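Local coordinates for tRNA-5-methyluridine(54) 2-sulfurtransferase (Pyrococcus horikoshii OT3, PDB 5MKP), which catalyses the ATP-dependent 2-thiolation of 5-methyluridine 54 in the T loop of tRNA, using a [4Fe-4S] cluster held by three cysteines, at residues L47-R52 and L73-E78; K102-P107 and V214-I219; L167-L172 and L232-V237. All coordinates share one frame; numbering follows the deposited sequence.

Contact 1: residues L47-R52 and L73-E78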
ATOM      1  N   LEU A  47       7.700   5.912  11.174  1.00 70.76           N
ATOM      2  CA  LEU A  47       8.815   4.967  11.338  1.00 69.88           C
ATOM      3  C   LEU A  47      10.023   5.592  12.012  1.00 76.72           C
ATOM      4  O   LEU A  47      10.141   6.817  12.111  1.00 77.15           O
ATOM      5  CB  LEU A  47       9.262   4.427   9.958  1.00 67.96           C
ATOM      6  CG  LEU A  47       8.190   3.865   9.022  1.00 69.40           C
ATOM      7  CD1 LEU A  47       8.538   4.137   7.569  1.00 67.57           C
ATOM      8  CD2 LEU A  47       7.937   2.409   9.297  1.00 70.03           C
ATOM      9  N   THR A  48      10.934   4.720  12.465  1.00 75.25           N
ATOM     10  CA  THR A  48      12.235   5.036  13.050  1.00 76.80           C
ATOM     11  C   THR A  48      13.231   4.132  12.334  1.00 81.12           C
ATOM     12  O   THR A  48      12.852   3.053  11.866  1.00 79.01           O
ATOM     13  CB  THR A  48      12.256   4.892  14.588  1.00 85.40           C
ATOM     14  OG1 THR A  48      11.963   3.551  14.977  1.00 82.86           O
ATOM     15  CG2 THR A  48      11.323   5.867  15.291  1.00 85.17           C
ATOM     16  N   LYS A  49      14.490   4.569  12.223  1.00 80.34           N
ATOM     17  CA  LYS A  49      15.507   3.813  11.495  1.00 80.59           C
ATOM     18  C   LYS A  49      15.950   2.505  12.172  1.00 86.83           C
ATOM     19  O   LYS A  49      16.588   1.688  11.507  1.00 86.93           O
ATOM     20  CB  LYS A  49      16.701   4.693  11.150  1.00 83.29           C
ATOM     21  CG  LYS A  49      16.542   5.283   9.763  1.00 86.90           C
ATOM     22  CD  LYS A  49      17.443   6.473   9.567  1.00 90.86           C
ATOM     23  CE  LYS A  49      17.325   7.020   8.179  1.00 82.40           C
ATOM     24  NZ  LYS A  49      16.058   7.763   7.991  1.00 76.17           N
ATOM     25  N   ASP A  50      15.573   2.278  13.446  1.00 84.70           N
ATOM     26  CA  ASP A  50      15.887   1.035  14.160  1.00 85.45           C
ATOM     27  C   ASP A  50      14.948  -0.110  13.706  1.00 85.28           C
ATOM     28  O   ASP A  50      15.297  -1.285  13.873  1.00 84.90           O
ATOM     29  CB  ASP A  50      15.810   1.237  15.700  1.00 90.08           C
ATOM     30  CG  ASP A  50      14.402   1.474  16.258  1.00107.35           C
ATOM     31  OD1 ASP A  50      13.680   0.475  16.509  1.00108.41           O
ATOM     32  OD2 ASP A  50      14.036   2.654  16.476  1.00114.67           O
ATOM     33  N   GLU A  51      13.754   0.239  13.158  1.00 78.14           N
ATOM     34  CA  GLU A  51      12.722  -0.722  12.748  1.00 75.78           C
ATOM     35  C   GLU A  51      13.001  -1.532  11.478  1.00 77.01           C
ATOM     36  O   GLU A  51      13.565  -1.026  10.506  1.00 75.47           O
ATOM     37  CB  GLU A  51      11.363  -0.034  12.607  1.00 76.17           C
ATOM     38  CG  GLU A  51      10.627   0.139  13.922  1.00 84.57           C
ATOM     39  CD  GLU A  51       9.296   0.857  13.806  1.00 94.49           C
ATOM     40  OE1 GLU A  51       9.275   1.977  13.246  1.00 70.41           O
ATOM     41  OE2 GLU A  51       8.280   0.315  14.301  1.00 91.61           O
ATOM     42  N   ARG A  52      12.567  -2.806  11.511  1.00 72.29           N
ATOM     43  CA  ARG A  52      12.607  -3.753  10.402  1.00 70.17           C
ATOM     44  C   ARG A  52      11.230  -3.624   9.729  1.00 69.45           C
ATOM     45  O   ARG A  52      10.206  -4.029  10.300  1.00 67.90           O
ATOM     46  CB  ARG A  52      12.850  -5.187  10.906  1.00 71.14           C
ATOM     47  CG  ARG A  52      14.289  -5.622  10.776  1.00 85.86           C
ATOM     48  CD  ARG A  52      14.477  -7.083  11.114  1.00 98.16           C
ATOM     49  NE  ARG A  52      14.204  -7.966   9.977  1.00100.15           N
ATOM     50  CZ  ARG A  52      13.432  -9.049  10.040  1.00107.34           C
ATOM     51  NH1 ARG A  52      13.269  -9.817   8.971  1.00 86.60           N
ATOM     52  NH2 ARG A  52      12.824  -9.375  11.174  1.00 94.82           N
ATOM     53  N   LEU A  73      16.147   6.713   1.655  1.00 61.34           N
ATOM     54  CA  LEU A  73      16.133   7.475   2.896  1.00 62.02           C
ATOM     55  C   LEU A  73      16.961   6.822   3.987  1.00 68.02           C
ATOM     56  O   LEU A  73      17.283   7.481   4.971  1.00 69.33           O
ATOM     57  CB  LEU A  73      14.695   7.720   3.378  1.00 61.09           C
ATOM     58  CG  LEU A  73      13.824   8.618   2.515  1.00 64.22           C
ATOM     59  CD1 LEU A  73      12.375   8.538   2.979  1.00 63.35           C
ATOM     60  CD2 LEU A  73      14.342  10.072   2.510  1.00 66.27           C
ATOM     61  N   GLY A  74      17.302   5.548   3.801  1.00 64.43           N
ATOM     62  CA  GLY A  74      18.136   4.795   4.730  1.00 64.92           C
ATOM     63  C   GLY A  74      17.407   3.922   5.726  1.00 69.13           C
ATOM     64  O   GLY A  74      17.936   3.660   6.804  1.00 69.57           O
ATOM     65  N   TYR A  75      16.198   3.460   5.386  1.00 66.22           N
ATOM     66  CA  TYR A  75      15.427   2.588   6.276  1.00 65.92           C
ATOM     67  C   TYR A  75      15.808   1.109   6.071  1.00 71.04           C
ATOM     68  O   TYR A  75      16.314   0.733   5.003  1.00 70.88           O
ATOM     69  CB  TYR A  75      13.897   2.845   6.122  1.00 65.20           C
ATOM     70  CG  TYR A  75      13.437   4.114   6.816  1.00 66.71           C
ATOM     71  CD1 TYR A  75      13.138   4.119   8.178  1.00 69.64           C
ATOM     72  CD2 TYR A  75      13.382   5.326   6.133  1.00 66.83           C
ATOM     73  CE1 TYR A  75      12.764   5.293   8.836  1.00 70.17           C
ATOM     74  CE2 TYR A  75      13.023   6.510   6.783  1.00 67.95           C
ATOM     75  CZ  TYR A  75      12.715   6.490   8.136  1.00 72.74           C
ATOM     76  OH  TYR A  75      12.399   7.656   8.798  1.00 68.05           O
ATOM     77  N   ASN A  76      15.592   0.278   7.097  1.00 68.26           N
ATOM     78  CA  ASN A  76      15.859  -1.157   6.974  1.00 68.43           C
ATOM     79  C   ASN A  76      14.604  -1.830   6.397  1.00 70.82           C
ATOM     80  O   ASN A  76      13.646  -2.112   7.123  1.00 70.13           O
ATOM     81  CB  ASN A  76      16.286  -1.774   8.321  1.00 70.89           C
ATOM     82  CG  ASN A  76      16.805  -3.193   8.230  1.00 95.13           C
ATOM     83  OD1 ASN A  76      16.744  -3.954   9.197  1.00 85.09           O
ATOM     84  ND2 ASN A  76      17.363  -3.579   7.085  1.00 93.50           N
ATOM     85  N   ILE A  77      14.579  -2.022   5.076  1.00 66.94           N
ATOM     86  CA  ILE A  77      13.390  -2.595   4.450  1.00 65.91           C
ATOM     87  C   ILE A  77      13.642  -3.920   3.772  1.00 68.71           C
ATOM     88  O   ILE A  77      14.728  -4.178   3.250  1.00 69.89           O
ATOM     89  CB  ILE A  77      12.644  -1.611   3.493  1.00 68.98           C
ATOM     90  CG1 ILE A  77      13.457  -1.258   2.242  1.00 69.61           C
ATOM     91  CG2 ILE A  77      12.173  -0.346   4.222  1.00 71.22           C
ATOM     92  CD1 ILE A  77      12.701  -1.514   0.958  1.00 78.42           C
ATOM     93  N   GLU A  78      12.612  -4.768   3.815  1.00 63.91           N
ATOM     94  CA  GLU A  78      12.484  -6.057   3.143  1.00 62.49           C
ATOM     95  C   GLU A  78      11.142  -5.980   2.470  1.00 62.78           C
ATOM     96  O   GLU A  78      10.301  -5.215   2.925  1.00 62.19           O
ATOM     97  CB  GLU A  78      12.576  -7.247   4.108  1.00 64.46           C
ATOM     98  CG  GLU A  78      14.017  -7.615   4.413  1.00 76.17           C
ATOM     99  CD  GLU A  78      14.239  -8.734   5.411  1.00 95.51           C
ATOM    100  OE1 GLU A  78      14.588  -8.428   6.575  1.00 97.02           O
ATOM    101  OE2 GLU A  78      14.129  -9.917   5.016  1.00 81.43           O
TER
HETATM  102  O   HOH W   1      14.613   1.247   9.477  1.00 81.77           O
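The ring of Y75 fills the angle between L47 and K49, and this is where the two segments pack closely. L47 leans its CB on the ring at CE1, 3.8 Å away and at a slant, while the T48 carbonyl group comes in at the ring edge, near its plane. L47 and Y75 are the buried pair; K49, itself exposed, lies over one face. Its CG sits 4.2 Å from the ring centroid as a CH-pi contact, and the chain stays extended until chi4 (74°) turns the amino group back over the ring. NZ ends 3.9 Å from the Y75 centroid, 29° off the normal, in a cation-pi contact, and also gives a weak hydrogen bond to L73 O, just before the Schellman turn at G74.

Next to Y75 a water mediates the contact: it receives the N76 N-H at 2.7 Å and lies within hydrogen-bonding distance of both K49 O and E51 O, tying the T48-E51 beta turn to the backbone of N76.

The R52 end is looser, with N76 at the surface. R52 runs beside N76, with CG 3.4 Å from N76 OD1, and bends at chi3 toward E78. The salt bridge from R52 NH1 to E78 OE1 (3.1 Å) is nearly straight at 160°; OE1 lies in the guanidinium plane, yet the arginine meets it from above the carboxylate plane. NE adds a weak bond. Both charged groups have second partners, R52 NH2 on N149 O and E78 OE2 on H109.

L47 and Y75 also rest on I41 of helix 26-44 and on I53, so the packed end lies between that helix and the mixed sheet of the PP-loop fold, where parallel neighbours 52-56 and 76-83 form a beta-alpha-beta unit through helix 61-73.

Contact 2: residues K102-P107 and V214-I219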
ATOM      1  N   LYS A 102      15.193  -5.804  -7.206  1.00 65.73           N
ATOM      2  CA  LYS A 102      16.585  -5.970  -7.642  1.00 66.99           C
ATOM      3  C   LYS A 102      17.216  -4.577  -7.807  1.00 72.25           C
ATOM      4  O   LYS A 102      18.312  -4.342  -7.304  1.00 72.54           O
ATOM      5  CB  LYS A 102      16.662  -6.768  -8.956  1.00 69.67           C
ATOM      6  CG  LYS A 102      18.061  -7.251  -9.297  1.00 85.92           C
ATOM      7  CD  LYS A 102      18.114  -7.911 -10.662  1.00 99.06           C
ATOM      8  CE  LYS A 102      19.537  -8.071 -11.153  1.00108.28           C
ATOM      9  NZ  LYS A 102      20.010  -6.867 -11.882  1.00107.37           N
ATOM     10  N   LEU A 103      16.498  -3.658  -8.485  1.00 69.47           N
ATOM     11  CA  LEU A 103      16.911  -2.270  -8.710  1.00 70.19           C
ATOM     12  C   LEU A 103      17.029  -1.545  -7.365  1.00 75.22           C
ATOM     13  O   LEU A 103      18.053  -0.919  -7.106  1.00 75.76           O
ATOM     14  CB  LEU A 103      15.894  -1.569  -9.619  1.00 69.91           C
ATOM     15  CG  LEU A 103      16.117  -0.086  -9.861  1.00 74.96           C
ATOM     16  CD1 LEU A 103      17.059   0.152 -11.052  1.00 76.10           C
ATOM     17  CD2 LEU A 103      14.794   0.626 -10.063  1.00 74.50           C
ATOM     18  N   ILE A 104      15.983  -1.661  -6.503  1.00 70.96           N
ATOM     19  CA  ILE A 104      15.925  -1.098  -5.144  1.00 69.16           C
ATOM     20  C   ILE A 104      17.081  -1.679  -4.298  1.00 72.28           C
ATOM     21  O   ILE A 104      17.729  -0.947  -3.539  1.00 74.05           O
ATOM     22  CB  ILE A 104      14.533  -1.362  -4.498  1.00 70.50           C
ATOM     23  CG1 ILE A 104      13.427  -0.607  -5.258  1.00 70.89           C
ATOM     24  CG2 ILE A 104      14.520  -0.981  -3.015  1.00 70.44           C
ATOM     25  CD1 ILE A 104      12.031  -1.193  -5.156  1.00 78.62           C
ATOM     26  N   GLY A 105      17.351  -2.965  -4.475  1.00 65.45           N
ATOM     27  CA  GLY A 105      18.378  -3.650  -3.701  1.00 65.49           C
ATOM     28  C   GLY A 105      17.825  -4.093  -2.363  1.00 67.55           C
ATOM     29  O   GLY A 105      18.508  -4.031  -1.340  1.00 67.08           O
ATOM     30  N   ALA A 106      16.574  -4.550  -2.379  1.00 63.31           N
ATOM     31  CA  ALA A 106      15.870  -5.014  -1.201  1.00 63.23           C
ATOM     32  C   ALA A 106      15.538  -6.496  -1.341  1.00 66.20           C
ATOM     33  O   ALA A 106      15.160  -6.930  -2.445  1.00 65.04           O
ATOM     34  CB  ALA A 106      14.583  -4.213  -1.028  1.00 63.52           C
ATOM     35  N   PRO A 107      15.630  -7.278  -0.232  1.00 62.21           N
ATOM     36  CA  PRO A 107      15.244  -8.705  -0.298  1.00 61.49           C
ATOM     37  C   PRO A 107      13.745  -8.850  -0.570  1.00 64.14           C
ATOM     38  O   PRO A 107      12.951  -8.106   0.003  1.00 62.61           O
ATOM     39  CB  PRO A 107      15.605  -9.245   1.099  1.00 63.58           C
ATOM     40  CG  PRO A 107      16.455  -8.206   1.725  1.00 67.87           C
ATOM     41  CD  PRO A 107      16.047  -6.904   1.134  1.00 63.34           C
ATOM     42  N   VAL A 214      13.256   7.513 -11.880  1.00 69.92           N
ATOM     43  CA  VAL A 214      14.233   6.631 -11.223  1.00 68.51           C
ATOM     44  C   VAL A 214      14.403   5.277 -11.967  1.00 72.87           C
ATOM     45  O   VAL A 214      15.236   4.464 -11.560  1.00 73.67           O
ATOM     46  CB  VAL A 214      13.969   6.434  -9.703  1.00 70.03           C
ATOM     47  CG1 VAL A 214      13.857   7.775  -8.980  1.00 69.43           C
ATOM     48  CG2 VAL A 214      12.746   5.551  -9.444  1.00 68.47           C
ATOM     49  N   GLY A 215      13.630   5.063 -13.030  1.00 67.97           N
ATOM     50  CA  GLY A 215      13.730   3.863 -13.848  1.00 67.81           C
ATOM     51  C   GLY A 215      12.954   2.640 -13.406  1.00 71.63           C
ATOM     52  O   GLY A 215      13.232   1.544 -13.891  1.00 71.19           O
ATOM     53  N   LEU A 216      11.951   2.812 -12.519  1.00 68.06           N
ATOM     54  CA  LEU A 216      11.068   1.738 -12.061  1.00 66.36           C
ATOM     55  C   LEU A 216      10.022   1.390 -13.128  1.00 71.94           C
ATOM     56  O   LEU A 216       9.355   2.278 -13.645  1.00 72.22           O
ATOM     57  CB  LEU A 216      10.364   2.135 -10.757  1.00 64.88           C
ATOM     58  CG  LEU A 216      11.131   1.900  -9.456  1.00 67.71           C
ATOM     59  CD1 LEU A 216      10.563   2.743  -8.341  1.00 66.22           C
ATOM     60  CD2 LEU A 216      11.094   0.434  -9.052  1.00 69.89           C
ATOM     61  N   GLU A 217       9.906   0.103 -13.475  1.00 70.25           N
ATOM     62  CA  GLU A 217       8.921  -0.409 -14.433  1.00 70.86           C
ATOM     63  C   GLU A 217       7.864  -1.133 -13.611  1.00 72.45           C
ATOM     64  O   GLU A 217       8.204  -1.903 -12.706  1.00 71.63           O
ATOM     65  CB  GLU A 217       9.572  -1.327 -15.478  1.00 73.68           C
ATOM     66  CG  GLU A 217      10.450  -0.586 -16.479  1.00 88.97           C
ATOM     67  CD  GLU A 217      11.262  -1.457 -17.424  1.00117.76           C
ATOM     68  OE1 GLU A 217      11.981  -2.363 -16.943  1.00114.13           O
ATOM     69  OE2 GLU A 217      11.213  -1.198 -18.648  1.00115.92           O
ATOM     70  N   TYR A 218       6.587  -0.808 -13.853  1.00 67.91           N
ATOM     71  CA  TYR A 218       5.465  -1.335 -13.063  1.00 65.99           C
ATOM     72  C   TYR A 218       4.275  -1.761 -13.921  1.00 69.23           C
ATOM     73  O   TYR A 218       4.187  -1.369 -15.093  1.00 68.47           O
ATOM     74  CB  TYR A 218       5.007  -0.270 -12.027  1.00 65.48           C
ATOM     75  CG  TYR A 218       4.550   1.044 -12.641  1.00 65.74           C
ATOM     76  CD1 TYR A 218       5.447   2.087 -12.853  1.00 67.45           C
ATOM     77  CD2 TYR A 218       3.220   1.242 -13.009  1.00 66.49           C
ATOM     78  CE1 TYR A 218       5.034   3.293 -13.417  1.00 67.92           C
ATOM     79  CE2 TYR A 218       2.799   2.442 -13.586  1.00 67.51           C
ATOM     80  CZ  TYR A 218       3.711   3.464 -13.792  1.00 72.54           C
ATOM     81  OH  TYR A 218       3.305   4.647 -14.365  1.00 71.06           O
ATOM     82  N   ILE A 219       3.338  -2.520 -13.308  1.00 65.99           N
ATOM     83  CA  ILE A 219       2.070  -2.935 -13.915  1.00 67.07           C
ATOM     84  C   ILE A 219       0.951  -1.997 -13.487  1.00 74.16           C
ATOM     85  O   ILE A 219       0.852  -1.642 -12.305  1.00 70.30           O
ATOM     86  CB  ILE A 219       1.695  -4.438 -13.732  1.00 70.08           C
ATOM     87  CG1 ILE A 219       1.852  -4.930 -12.283  1.00 69.65           C
ATOM     88  CG2 ILE A 219       2.519  -5.311 -14.672  1.00 72.21           C
ATOM     89  CD1 ILE A 219       0.654  -4.892 -11.440  1.00 73.18           C
TER
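The backbones keep well apart, coming nearest at L103 and L216 with 7.8 Å between their CA atoms, where the last turn of helix 90-104 faces the loop that follows helix 204-213. Side chains bridge the gap, and those that meet are all apolar. L103 sends CG anti to its backbone nitrogen (chi1 175°), which carries CD2 across to L216, where it meets CD2 of that leucine at 3.8 Å. The same L103 methyl passes over the backbone at the turn, 4.1 Å from V214 O. I104 comes at L216 from the next position on the helix: its CD1 reaches L216 CD2 at 4.3 Å, a looser touch. One leucine methyl receives both helix residues, with L216 buried and L103 at the surface. Each segment contains a glycine of positive phi at the end of a helix; G105 closes its helix with a Schellman motif, and G215 turns the chain just ahead of L216. Around this patch, I104 packs on A67 and K71 of helix 61-73, V214 touches Y68 of the same helix, and L216 lies against Q100: surface packing within the PP-loop region that joins the end of helix 90-104 to this loop.

Contact 3: residues L167-L172 and L232-V237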
ATOM      1  N   LEU A 167     -12.016   7.588   0.685  1.00 62.65           N
ATOM      2  CA  LEU A 167     -12.823   8.409   1.592  1.00 63.13           C
ATOM      3  C   LEU A 167     -14.166   8.706   0.960  1.00 64.39           C
ATOM      4  O   LEU A 167     -15.190   8.484   1.590  1.00 64.69           O
ATOM      5  CB  LEU A 167     -12.137   9.750   1.893  1.00 64.05           C
ATOM      6  CG  LEU A 167     -11.216   9.802   3.070  1.00 70.11           C
ATOM      7  CD1 LEU A 167     -10.606  11.191   3.199  1.00 70.96           C
ATOM      8  CD2 LEU A 167     -11.927   9.350   4.348  1.00 73.44           C
ATOM      9  N   LEU A 168     -14.153   9.200  -0.294  1.00 59.88           N
ATOM     10  CA  LEU A 168     -15.336   9.559  -1.056  1.00 60.40           C
ATOM     11  C   LEU A 168     -16.262   8.386  -1.256  1.00 68.05           C
ATOM     12  O   LEU A 168     -17.464   8.541  -1.060  1.00 70.95           O
ATOM     13  CB  LEU A 168     -14.933  10.159  -2.401  1.00 59.76           C
ATOM     14  CG  LEU A 168     -15.963  11.005  -3.117  1.00 63.78           C
ATOM     15  CD1 LEU A 168     -16.471  12.153  -2.231  1.00 64.35           C
ATOM     16  CD2 LEU A 168     -15.399  11.536  -4.399  1.00 64.05           C
ATOM     17  N   ASN A 169     -15.716   7.217  -1.616  1.00 64.44           N
ATOM     18  CA  ASN A 169     -16.501   6.009  -1.825  1.00 65.30           C
ATOM     19  C   ASN A 169     -17.182   5.590  -0.535  1.00 70.83           C
ATOM     20  O   ASN A 169     -18.371   5.282  -0.550  1.00 72.46           O
ATOM     21  CB  ASN A 169     -15.617   4.865  -2.354  1.00 66.52           C
ATOM     22  CG  ASN A 169     -16.312   3.526  -2.368  1.00 86.51           C
ATOM     23  OD1 ASN A 169     -17.210   3.280  -3.166  1.00 87.63           O
ATOM     24  ND2 ASN A 169     -15.964   2.660  -1.436  1.00 78.11           N
ATOM     25  N   ASN A 170     -16.438   5.591   0.577  1.00 67.21           N
ATOM     26  CA  ASN A 170     -16.975   5.167   1.860  1.00 68.23           C
ATOM     27  C   ASN A 170     -17.956   6.128   2.442  1.00 72.46           C
ATOM     28  O   ASN A 170     -18.832   5.698   3.179  1.00 74.89           O
ATOM     29  CB  ASN A 170     -15.879   4.843   2.853  1.00 72.19           C
ATOM     30  CG  ASN A 170     -15.237   3.505   2.622  1.00 89.50           C
ATOM     31  OD1 ASN A 170     -15.849   2.529   2.164  1.00 82.21           O
ATOM     32  ND2 ASN A 170     -13.990   3.434   2.965  1.00 83.08           N
ATOM     33  N   ILE A 171     -17.831   7.416   2.131  1.00 66.81           N
ATOM     34  CA  ILE A 171     -18.797   8.392   2.606  1.00 67.47           C
ATOM     35  C   ILE A 171     -20.086   8.241   1.784  1.00 70.15           C
ATOM     36  O   ILE A 171     -21.174   8.334   2.343  1.00 70.81           O
ATOM     37  CB  ILE A 171     -18.223   9.821   2.584  1.00 70.90           C
ATOM     38  CG1 ILE A 171     -17.326  10.050   3.797  1.00 71.12           C
ATOM     39  CG2 ILE A 171     -19.349  10.861   2.529  1.00 72.92           C
ATOM     40  CD1 ILE A 171     -16.171  10.958   3.512  1.00 82.54           C
ATOM     41  N   LEU A 172     -19.955   7.976   0.477  1.00 65.25           N
ATOM     42  CA  LEU A 172     -21.092   7.765  -0.411  1.00 66.02           C
ATOM     43  C   LEU A 172     -21.921   6.523  -0.008  1.00 70.09           C
ATOM     44  O   LEU A 172     -23.141   6.556  -0.124  1.00 68.82           O
ATOM     45  CB  LEU A 172     -20.624   7.688  -1.873  1.00 65.53           C
ATOM     46  CG  LEU A 172     -20.460   9.033  -2.609  1.00 69.57           C
ATOM     47  CD1 LEU A 172     -19.578   8.869  -3.810  1.00 68.52           C
ATOM     48  CD2 LEU A 172     -21.798   9.590  -3.084  1.00 70.73           C
ATOM     49  N   LEU A 232     -11.875   4.235  -9.433  1.00 96.78           N
ATOM     50  CA  LEU A 232     -11.481   4.879 -10.693  1.00 96.02           C
ATOM     51  C   LEU A 232     -12.385   6.053 -11.055  1.00 98.57           C
ATOM     52  O   LEU A 232     -11.913   7.028 -11.651  1.00 98.55           O
ATOM     53  CB  LEU A 232     -11.420   3.872 -11.837  1.00 96.30           C
ATOM     54  CG  LEU A 232     -10.135   3.075 -11.921  1.00 99.94           C
ATOM     55  CD1 LEU A 232     -10.400   1.683 -12.465  1.00100.44           C
ATOM     56  CD2 LEU A 232      -9.061   3.828 -12.712  1.00100.61           C
ATOM     57  N   ASP A 233     -13.682   5.961 -10.678  1.00 93.25           N
ATOM     58  CA  ASP A 233     -14.687   7.004 -10.888  1.00 92.14           C
ATOM     59  C   ASP A 233     -14.410   8.134  -9.892  1.00 90.36           C
ATOM     60  O   ASP A 233     -14.436   9.306 -10.283  1.00 90.19           O
ATOM     61  CB  ASP A 233     -16.117   6.452 -10.685  1.00 94.78           C
ATOM     62  CG  ASP A 233     -16.388   5.075 -11.269  1.00107.29           C
ATOM     63  OD1 ASP A 233     -15.916   4.802 -12.393  1.00109.45           O
ATOM     64  OD2 ASP A 233     -17.107   4.285 -10.618  1.00112.83           O
ATOM     65  N   MET A 234     -14.112   7.765  -8.612  1.00 81.64           N
ATOM     66  CA  MET A 234     -13.814   8.701  -7.523  1.00 79.19           C
ATOM     67  C   MET A 234     -12.584   9.536  -7.817  1.00 79.41           C
ATOM     68  O   MET A 234     -12.602  10.734  -7.574  1.00 79.85           O
ATOM     69  CB  MET A 234     -13.678   8.000  -6.159  1.00 80.70           C
ATOM     70  CG  MET A 234     -14.863   7.136  -5.772  1.00 85.09           C
ATOM     71  SD  MET A 234     -16.429   8.018  -5.545  1.00 91.34           S
ATOM     72  CE  MET A 234     -17.570   6.730  -6.033  1.00 89.01           C
ATOM     73  N   LYS A 235     -11.541   8.924  -8.381  1.00 73.21           N
ATOM     74  CA  LYS A 235     -10.309   9.629  -8.716  1.00 72.12           C
ATOM     75  C   LYS A 235     -10.538  10.655  -9.800  1.00 77.07           C
ATOM     76  O   LYS A 235     -10.019  11.765  -9.681  1.00 77.88           O
ATOM     77  CB  LYS A 235      -9.164   8.669  -9.071  1.00 73.13           C
ATOM     78  CG  LYS A 235      -8.378   8.201  -7.854  1.00 71.28           C
ATOM     79  CD  LYS A 235      -7.371   7.131  -8.200  1.00 69.01           C
ATOM     80  CE  LYS A 235      -6.681   6.603  -6.963  1.00 74.43           C
ATOM     81  NZ  LYS A 235      -5.461   5.811  -7.285  1.00 79.18           N
ATOM     82  N   GLY A 236     -11.347  10.304 -10.803  1.00 72.94           N
ATOM     83  CA  GLY A 236     -11.704  11.207 -11.892  1.00 73.76           C
ATOM     84  C   GLY A 236     -12.530  12.382 -11.394  1.00 79.01           C
ATOM     85  O   GLY A 236     -12.286  13.533 -11.781  1.00 80.13           O
ATOM     86  N   VAL A 237     -13.491  12.090 -10.485  1.00 73.49           N
ATOM     87  CA  VAL A 237     -14.342  13.077  -9.827  1.00 73.17           C
ATOM     88  C   VAL A 237     -13.447  14.094  -9.093  1.00 76.06           C
ATOM     89  O   VAL A 237     -13.525  15.296  -9.364  1.00 76.73           O
ATOM     90  CB  VAL A 237     -15.357  12.370  -8.880  1.00 76.43           C
ATOM     91  CG1 VAL A 237     -15.827  13.286  -7.753  1.00 76.37           C
ATOM     92  CG2 VAL A 237     -16.548  11.837  -9.666  1.00 77.02           C
TER
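Two helices cross here, helix 160-172 and helix 230-244, the latter following the cluster ligand C223 in the chain, and M234 is the side chain that fills the space between them. The short segments approach to 9.7 Å between axes, with their directions 111° apart; the nearest backbones are at L168 and M234, CA to CA 6.7 Å.

M234 bends at chi2 (-64°), which swings its sulfur along the facing helix instead of straight into it. There SD touches CD2 of L168 (3.8 Å) and, together with CE, CD1 of L172 one turn further along (3.7 Å from each). The thioether therefore spans the two leucines. On its other flank the M234 CG stands 4.2 Å from CB of N169, a contact with the aliphatic root of that side chain; the amide oxygen of N169 is engaged by the hydroxyl of T230, at the start of helix 230-244.

L168 has a second neighbour. With CG anti to its backbone nitrogen (chi1 -160°), it points its CD2 methyl to where CG1 of V237 meets it at 3.8 Å, so this one methyl touches both M234 and V237, residues three apart on the same face of their helix. The contacts are all van der Waals, and L172 and V237 mark the more exposed margin of the patch.

Beside it, K235 makes salt bridges to D162 of helix 160-172 and to E204 of helix 204-213, and M234 also touches S165. The whole is a steeply crossed helix pair, packed through a methionine, at the surface of a PP-loop alpha/beta protein.

Overall arrangement
Contacts 1 and 2 adjoin on one side of the molecule, their centres 18 Å apart. They touch where strand 76-83 meets the chain leaving helix 90-104: E78 CG lies 3.7 Å from P107 CG, and I77 CD1 3.8 Å from A106 CB. Contact 3 is on the opposite side of the chain's centre, 33 Å from contact 1 and 30 Å from contact 2, centre to centre. None of the three supplies a residue to the cluster pocket. The side chains of L47 in contact 1 and L216 in contact 2 each lie about 11 Å from the ATP-binding residue G157, whereas in contact 3 the N169 side chain is about 12 Å from the bound iron-sulfur cluster.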